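Local coordinates for protein cytochrome c (Chlorobaculum tepidum, PDB 3A9F) that probably carries electrons through its single heme c, serving as the electron carrier domain of the reaction-centre cytochrome in a green photosynthetic bacterium, at residues 51-65 with 80-92. Sequence-based numbering, arbitrary orientation.
Sequences FRTKYKKTGQVNLIV and DAKTIGIWLHEKF. With HEC (heme c), chain C.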
loop_
_atom_site.group_PDB
_atom_site.type_symbol
_atom_site.label_atom_id
_atom_site.label_comp_id
_atom_site.label_asym_id
_atom_site.label_seq_id
_atom_site.Cartn_x
_atom_site.Cartn_y
_atom_site.Cartn_z
ATOM N N PHE A 51 10.282 3.018 1.631
ATOM C CA PHE A 51 9.287 2.019 1.289
ATOM C C PHE A 51 9.829 1.014 0.276
ATOM O O PHE A 51 9.680 -0.200 0.451
ATOM C CB PHE A 51 8.008 2.652 0.749
ATOM C CG PHE A 51 7.027 1.636 0.271
ATOM C CD1 PHE A 51 6.240 0.938 1.177
ATOM C CD2 PHE A 51 6.966 1.294 -1.080
ATOM C CE1 PHE A 51 5.349 -0.043 0.736
ATOM C CE2 PHE A 51 6.075 0.318 -1.526
ATOM C CZ PHE A 51 5.275 -0.352 -0.615
ATOM N N ARG A 52 10.439 1.529 -0.788
ATOM C CA ARG A 52 10.934 0.661 -1.864
ATOM C C ARG A 52 12.022 -0.279 -1.376
ATOM O O ARG A 52 11.992 -1.469 -1.678
ATOM C CB ARG A 52 11.403 1.494 -3.058
ATOM C CG ARG A 52 10.269 2.139 -3.835
ATOM C CD ARG A 52 10.767 2.861 -5.071
ATOM N NE ARG A 52 9.660 3.499 -5.777
ATOM C CZ ARG A 52 9.382 4.800 -5.733
ATOM N NH1 ARG A 52 10.150 5.638 -5.039
ATOM N NH2 ARG A 52 8.338 5.272 -6.403
ATOM N N THR A 53 12.986 0.247 -0.626
ATOM C CA THR A 53 14.144 -0.557 -0.216
ATOM C C THR A 53 13.826 -1.505 0.940
ATOM O O THR A 53 14.242 -2.663 0.935
ATOM C CB THR A 53 15.366 0.318 0.143
ATOM O OG1 THR A 53 15.064 1.115 1.286
ATOM C CG2 THR A 53 15.743 1.227 -1.019
ATOM N N LYS A 54 13.062 -1.028 1.918
ATOM C CA LYS A 54 12.825 -1.791 3.136
ATOM C C LYS A 54 11.646 -2.754 3.037
ATOM O O LYS A 54 11.644 -3.798 3.686
ATOM C CB LYS A 54 12.653 -0.832 4.321
ATOM C CG LYS A 54 12.471 -1.485 5.682
ATOM C CD LYS A 54 12.604 -0.440 6.791
ATOM C CE LYS A 54 12.344 -1.037 8.159
ATOM N NZ LYS A 54 12.451 0.021 9.214
ATOM N N TYR A 55 10.629 -2.390 2.258
ATOM C CA TYR A 55 9.395 -3.169 2.227
ATOM C C TYR A 55 9.101 -3.791 0.876
ATOM O O TYR A 55 8.866 -4.991 0.802
ATOM C CB TYR A 55 8.211 -2.335 2.741
ATOM C CG TYR A 55 8.417 -1.870 4.166
ATOM C CD1 TYR A 55 8.308 -2.764 5.231
ATOM C CD2 TYR A 55 8.742 -0.545 4.449
ATOM C CE1 TYR A 55 8.523 -2.355 6.547
ATOM C CE2 TYR A 55 8.946 -0.125 5.763
ATOM C CZ TYR A 55 8.822 -1.024 6.802
ATOM O OH TYR A 55 9.052 -0.600 8.090
ATOM N N LYS A 56 9.116 -2.999 -0.189
ATOM C CA LYS A 56 8.825 -3.555 -1.509
ATOM C C LYS A 56 9.870 -4.569 -1.965
ATOM O O LYS A 56 9.518 -5.673 -2.399
ATOM C CB LYS A 56 8.616 -2.461 -2.554
ATOM C CG LYS A 56 8.165 -3.019 -3.893
ATOM C CD LYS A 56 7.671 -1.938 -4.810
ATOM C CE LYS A 56 7.361 -2.541 -6.161
ATOM N NZ LYS A 56 6.450 -1.710 -6.967
ATOM N N LYS A 57 11.149 -4.212 -1.846
ATOM C CA LYS A 57 12.224 -5.113 -2.296
ATOM C C LYS A 57 12.280 -6.413 -1.499
ATOM O O LYS A 57 12.747 -7.433 -2.008
ATOM C CB LYS A 57 13.582 -4.414 -2.252
ATOM C CG LYS A 57 13.806 -3.428 -3.385
ATOM C CD LYS A 57 15.288 -3.150 -3.556
ATOM C CE LYS A 57 15.529 -1.856 -4.309
ATOM N NZ LYS A 57 16.985 -1.536 -4.345
ATOM N N THR A 58 11.802 -6.377 -0.260
ATOM C CA THR A 58 11.848 -7.523 0.639
ATOM C C THR A 58 10.544 -8.324 0.671
ATOM O O THR A 58 10.416 -9.259 1.462
ATOM C CB THR A 58 12.198 -7.097 2.077
ATOM O OG1 THR A 58 11.130 -6.304 2.605
ATOM C CG2 THR A 58 13.501 -6.283 2.112
ATOM N N GLY A 59 9.572 -7.934 -0.154
ATOM C CA GLY A 59 8.276 -8.617 -0.222
ATOM C C GLY A 59 7.429 -8.469 1.031
ATOM O O GLY A 59 6.668 -9.378 1.404
ATOM N N GLN A 60 7.549 -7.312 1.677
ATOM C CA GLN A 60 6.841 -7.046 2.922
ATOM C C GLN A 60 5.923 -5.817 2.812
ATOM O O GLN A 60 5.754 -5.053 3.769
ATOM C CB GLN A 60 7.841 -6.908 4.075
ATOM C CG GLN A 60 8.564 -8.225 4.383
ATOM C CD GLN A 60 9.531 -8.094 5.534
ATOM O OE1 GLN A 60 9.256 -8.561 6.638
ATOM N NE2 GLN A 60 10.669 -7.454 5.288
ATOM N N VAL A 61 5.298 -5.648 1.646
ATOM C CA VAL A 61 4.350 -4.546 1.440
ATOM C C VAL A 61 3.142 -4.666 2.377
ATOM O O VAL A 61 2.734 -3.679 2.998
ATOM C CB VAL A 61 3.906 -4.490 -0.041
ATOM C CG1 VAL A 61 2.753 -3.507 -0.216
ATOM C CG2 VAL A 61 5.098 -4.143 -0.956
ATOM N N ASN A 62 2.556 -5.855 2.486
ATOM C CA ASN A 62 1.397 -6.005 3.360
ATOM C C ASN A 62 1.748 -5.722 4.815
ATOM O O ASN A 62 0.964 -5.114 5.535
ATOM C CB ASN A 62 0.765 -7.391 3.229
ATOM C CG ASN A 62 -0.564 -7.465 3.925
ATOM O OD1 ASN A 62 -1.488 -6.713 3.597
ATOM N ND2 ASN A 62 -0.674 -8.347 4.910
ATOM N N LEU A 63 2.942 -6.142 5.234
ATOM C CA LEU A 63 3.418 -5.855 6.579
ATOM C C LEU A 63 3.285 -4.374 6.916
ATOM O O LEU A 63 2.695 -4.008 7.941
ATOM C CB LEU A 63 4.877 -6.311 6.742
ATOM C CG LEU A 63 5.505 -6.091 8.119
ATOM C CD1 LEU A 63 4.914 -7.065 9.130
ATOM C CD2 LEU A 63 7.019 -6.257 8.052
ATOM N N ILE A 64 3.829 -3.520 6.058
ATOM C CA ILE A 64 3.829 -2.101 6.383
ATOM C C ILE A 64 2.424 -1.483 6.231
ATOM O O ILE A 64 2.033 -0.621 7.038
ATOM C CB ILE A 64 4.948 -1.308 5.644
ATOM C CG1 ILE A 64 5.135 0.087 6.256
ATOM C CG2 ILE A 64 4.701 -1.203 4.148
ATOM C CD1 ILE A 64 5.526 0.103 7.725
ATOM N N VAL A 65 1.646 -1.926 5.238
ATOM C CA VAL A 65 0.292 -1.375 5.052
ATOM C C VAL A 65 -0.566 -1.704 6.269
ATOM O O VAL A 65 -1.303 -0.833 6.767
ATOM C CB VAL A 65 -0.327 -1.883 3.749
ATOM C CG1 VAL A 65 -1.795 -1.498 3.646
ATOM C CG2 VAL A 65 0.463 -1.330 2.545
ATOM N N ASP A 80 -9.455 -1.610 1.930
ATOM C CA ASP A 80 -8.505 -0.592 1.491
ATOM C C ASP A 80 -7.091 -1.177 1.532
ATOM O O ASP A 80 -6.289 -0.954 0.625
ATOM C CB ASP A 80 -8.489 0.623 2.432
ATOM C CG ASP A 80 -9.734 1.485 2.402
ATOM O OD1 ASP A 80 -10.535 1.388 1.465
ATOM O OD2 ASP A 80 -9.869 2.324 3.354
ATOM N N ALA A 81 -6.764 -1.901 2.607
ATOM C CA ALA A 81 -5.416 -2.431 2.762
ATOM C C ALA A 81 -5.096 -3.413 1.651
ATOM O O ALA A 81 -3.968 -3.431 1.161
ATOM C CB ALA A 81 -5.254 -3.084 4.119
ATOM N N LYS A 82 -6.081 -4.217 1.235
ATOM C CA LYS A 82 -5.848 -5.155 0.131
ATOM C C LYS A 82 -5.549 -4.407 -1.166
ATOM O O LYS A 82 -4.570 -4.706 -1.868
ATOM C CB LYS A 82 -7.067 -6.060 -0.066
ATOM C CG LYS A 82 -7.292 -7.070 1.052
ATOM C CD LYS A 82 -8.641 -7.743 0.831
ATOM C CE LYS A 82 -8.956 -8.872 1.767
ATOM N NZ LYS A 82 -10.300 -9.413 1.432
ATOM N N THR A 83 -6.381 -3.416 -1.483
ATOM C CA THR A 83 -6.215 -2.634 -2.717
ATOM C C THR A 83 -4.887 -1.893 -2.740
ATOM O O THR A 83 -4.179 -1.889 -3.745
ATOM C CB THR A 83 -7.394 -1.671 -2.840
ATOM O OG1 THR A 83 -8.594 -2.442 -2.975
ATOM C CG2 THR A 83 -7.242 -0.720 -4.027
ATOM N N ILE A 84 -4.570 -1.249 -1.625
ATOM C CA ILE A 84 -3.365 -0.456 -1.515
ATOM C C ILE A 84 -2.134 -1.337 -1.644
ATOM O O ILE A 84 -1.193 -0.986 -2.354
ATOM C CB ILE A 84 -3.368 0.327 -0.177
ATOM C CG1 ILE A 84 -4.424 1.432 -0.240
ATOM C CG2 ILE A 84 -1.958 0.895 0.137
ATOM C CD1 ILE A 84 -4.764 2.048 1.120
ATOM N N GLY A 85 -2.141 -2.488 -0.978
ATOM C CA GLY A 85 -1.002 -3.407 -1.081
ATOM C C GLY A 85 -0.756 -3.882 -2.504
ATOM O O GLY A 85 0.385 -3.952 -2.951
ATOM N N ILE A 86 -1.833 -4.218 -3.209
ATOM C CA ILE A 86 -1.689 -4.652 -4.596
ATOM C C ILE A 86 -1.063 -3.545 -5.441
ATOM O O ILE A 86 -0.116 -3.789 -6.182
ATOM C CB ILE A 86 -3.044 -5.078 -5.178
ATOM C CG1 ILE A 86 -3.500 -6.399 -4.538
ATOM C CG2 ILE A 86 -2.944 -5.210 -6.716
ATOM C CD1 ILE A 86 -5.000 -6.686 -4.730
ATOM N N TRP A 87 -1.569 -2.321 -5.324
ATOM C CA TRP A 87 -1.040 -1.241 -6.155
ATOM C C TRP A 87 0.416 -0.948 -5.795
ATOM O O TRP A 87 1.263 -0.812 -6.685
ATOM C CB TRP A 87 -1.892 0.039 -6.057
ATOM C CG TRP A 87 -1.475 1.036 -7.089
ATOM C CD1 TRP A 87 -1.958 1.136 -8.365
ATOM C CD2 TRP A 87 -0.441 2.011 -6.971
ATOM N NE1 TRP A 87 -1.303 2.133 -9.041
ATOM C CE2 TRP A 87 -0.363 2.685 -8.213
ATOM C CE3 TRP A 87 0.416 2.400 -5.929
ATOM C CZ2 TRP A 87 0.542 3.728 -8.444
ATOM C CZ3 TRP A 87 1.317 3.435 -6.158
ATOM C CH2 TRP A 87 1.374 4.085 -7.411
ATOM N N LEU A 88 0.723 -0.840 -4.502
ATOM C CA LEU A 88 2.109 -0.555 -4.126
ATOM C C LEU A 88 3.041 -1.677 -4.593
ATOM O O LEU A 88 4.144 -1.404 -5.097
ATOM C CB LEU A 88 2.241 -0.374 -2.626
ATOM C CG LEU A 88 1.610 0.893 -2.069
ATOM C CD1 LEU A 88 1.544 0.777 -0.541
ATOM C CD2 LEU A 88 2.381 2.148 -2.519
ATOM N N HIS A 89 2.600 -2.929 -4.443
ATOM C CA HIS A 89 3.434 -4.056 -4.835
ATOM C C HIS A 89 3.702 -4.054 -6.348
ATOM O O HIS A 89 4.840 -4.275 -6.787
ATOM C CB HIS A 89 2.789 -5.372 -4.388
ATOM C CG HIS A 89 3.562 -6.578 -4.800
ATOM N ND1 HIS A 89 3.005 -7.594 -5.540
ATOM C CD2 HIS A 89 4.859 -6.914 -4.604
ATOM C CE1 HIS A 89 3.925 -8.514 -5.775
ATOM N NE2 HIS A 89 5.058 -8.127 -5.215
ATOM N N GLU A 90 2.667 -3.801 -7.151
ATOM C CA GLU A 90 2.783 -3.977 -8.608
ATOM C C GLU A 90 3.193 -2.738 -9.393
ATOM O O GLU A 90 3.732 -2.869 -10.498
ATOM C CB GLU A 90 1.490 -4.561 -9.179
ATOM C CG GLU A 90 1.169 -5.923 -8.556
ATOM C CD GLU A 90 0.188 -6.792 -9.330
ATOM O OE1 GLU A 90 -0.173 -6.462 -10.482
ATOM O OE2 GLU A 90 -0.218 -7.831 -8.768
ATOM N N LYS A 91 2.971 -1.550 -8.826
ATOM C CA LYS A 91 3.111 -0.305 -9.591
ATOM C C LYS A 91 4.014 0.774 -9.000
ATOM O O LYS A 91 4.500 1.630 -9.740
ATOM C CB LYS A 91 1.736 0.324 -9.844
ATOM C CG LYS A 91 0.741 -0.524 -10.626
ATOM C CD LYS A 91 1.179 -0.730 -12.064
ATOM C CE LYS A 91 0.111 -1.492 -12.811
ATOM N NZ LYS A 91 0.570 -1.873 -14.168
ATOM N N PHE A 92 4.236 0.764 -7.692
ATOM C CA PHE A 92 4.942 1.898 -7.068
ATOM C C PHE A 92 6.445 1.922 -7.359
ATOM O O PHE A 92 7.085 0.871 -7.280
ATOM C CB PHE A 92 4.691 1.921 -5.568
ATOM C CG PHE A 92 5.202 3.171 -4.883
ATOM C CD1 PHE A 92 4.695 4.427 -5.213
ATOM C CD2 PHE A 92 6.163 3.083 -3.888
ATOM C CE1 PHE A 92 5.155 5.581 -4.566
ATOM C CE2 PHE A 92 6.629 4.233 -3.236
ATOM C CZ PHE A 92 6.117 5.473 -3.579
ATOM O OXT PHE A 92 7.050 2.972 -7.651
HETATM FE FE HEC C . 2.760 5.785 7.340
HETATM C CHA HEC C . 5.896 5.819 8.674
HETATM C CHB HEC C . 3.981 4.151 4.567
HETATM C CHC HEC C . -0.358 5.785 5.967
HETATM C CHD HEC C . 1.517 7.266 10.143
HETATM N NA HEC C . 4.569 5.123 6.749
HETATM C C1A HEC C . 5.755 5.222 7.455
HETATM C C2A HEC C . 6.815 4.574 6.714
HETATM C C3A HEC C . 6.265 4.092 5.583
HETATM C C4A HEC C . 4.871 4.451 5.574
HETATM C CMA HEC C . 6.937 3.328 4.426
HETATM C CAA HEC C . 8.270 4.454 7.198
HETATM C CBA HEC C . 8.408 3.195 8.050
HETATM C CGA HEC C . 9.842 2.925 8.413
HETATM O O1A HEC C . 10.605 3.882 8.666
HETATM O O2A HEC C . 10.216 1.740 8.451
HETATM N NB HEC C . 1.965 5.158 5.567
HETATM C C1B HEC C . 2.636 4.435 4.596
HETATM C C2B HEC C . 1.675 3.977 3.621
HETATM C C3B HEC C . 0.472 4.420 4.020
HETATM C C4B HEC C . 0.628 5.164 5.237
HETATM C CMB HEC C . 2.074 3.102 2.413
HETATM C CAB HEC C . -0.929 4.190 3.446
HETATM C CBB HEC C . -1.296 2.696 3.644
HETATM N NC HEC C . 0.930 6.425 7.943
HETATM C C1C HEC C . -0.233 6.362 7.206
HETATM C C2C HEC C . -1.289 6.985 7.955
HETATM C C3C HEC C . -0.759 7.436 9.116
HETATM C C4C HEC C . 0.627 7.048 9.132
HETATM C CMC HEC C . -2.707 7.188 7.412
HETATM C CAC HEC C . -1.420 8.202 10.284
HETATM C CBC HEC C . -2.671 7.493 10.863
HETATM N ND HEC C . 3.579 6.432 9.110
HETATM C C1D HEC C . 2.857 6.984 10.157
HETATM C C2D HEC C . 3.739 7.254 11.266
HETATM C C3D HEC C . 5.079 6.817 10.813
HETATM C C4D HEC C . 4.911 6.316 9.477
HETATM C CMD HEC C . 3.299 7.847 12.593
HETATM C CAD HEC C . 6.369 6.894 11.631
HETATM C CBD HEC C . 6.462 5.725 12.605
HETATM C CGD HEC C . 6.731 4.467 11.835
HETATM O O1D HEC C . 7.805 4.361 11.195
HETATM O O2D HEC C . 5.839 3.583 11.843
HETATM O O HOH W 1 9.786 0.459 -7.199
HETATM O O HOH W 2 6.778 -2.567 -9.610
HETATM O O HOH W 3 -1.676 -4.971 1.618
#
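F92 turns its CG anti to the backbone N (chi1 -171°), which sets its ring with one face against the guanidinium of R52, while K56, its chain extended beyond CG, reaches the C-terminal end of helix 78-91. The guanidinium lies flat on the ring, planes 11° apart, in a cation-pi stack. Side-on, and in its own plane, the same group grips one carboxylate oxygen of the chain terminus through two nitrogens, NH2 of R52 standing 2.9 Å from OXT of F92 and NE of R52 3.3 Å from it. With an alanine here instead of R52, OXT of F92 would probably lose its salt bridge and one face of the F92 ring its stacked cation.

K56 illustrates how one ammonium can collect acceptors at the end of a chain: its NZ bonds to F92 O at 2.7 Å, on a lone pair, and to L88 O at 3.0 Å, with a weaker bond to H89 O. Farther toward the heme the contact becomes apolar. F51 CD2 meets F92 CD2 at 3.4 Å, the two rings oblique to each other, and F51 CZ packs on L88 CB at 3.6 Å. V61 CG1 leans against G85, and V65 spreads its methyls over A81, I84 and L88. L88 CD1 touches heme methyl CMB at 3.8 Å, and F51 CB borders CMA. The axes of 61-65 and 80-91 run at 135° to each other. With F51, I84 and L88 on the heme, helices 48-56, 61-70 and 78-91 form part of the helical heme pocket characteristic of monoheme c-type cytochromes.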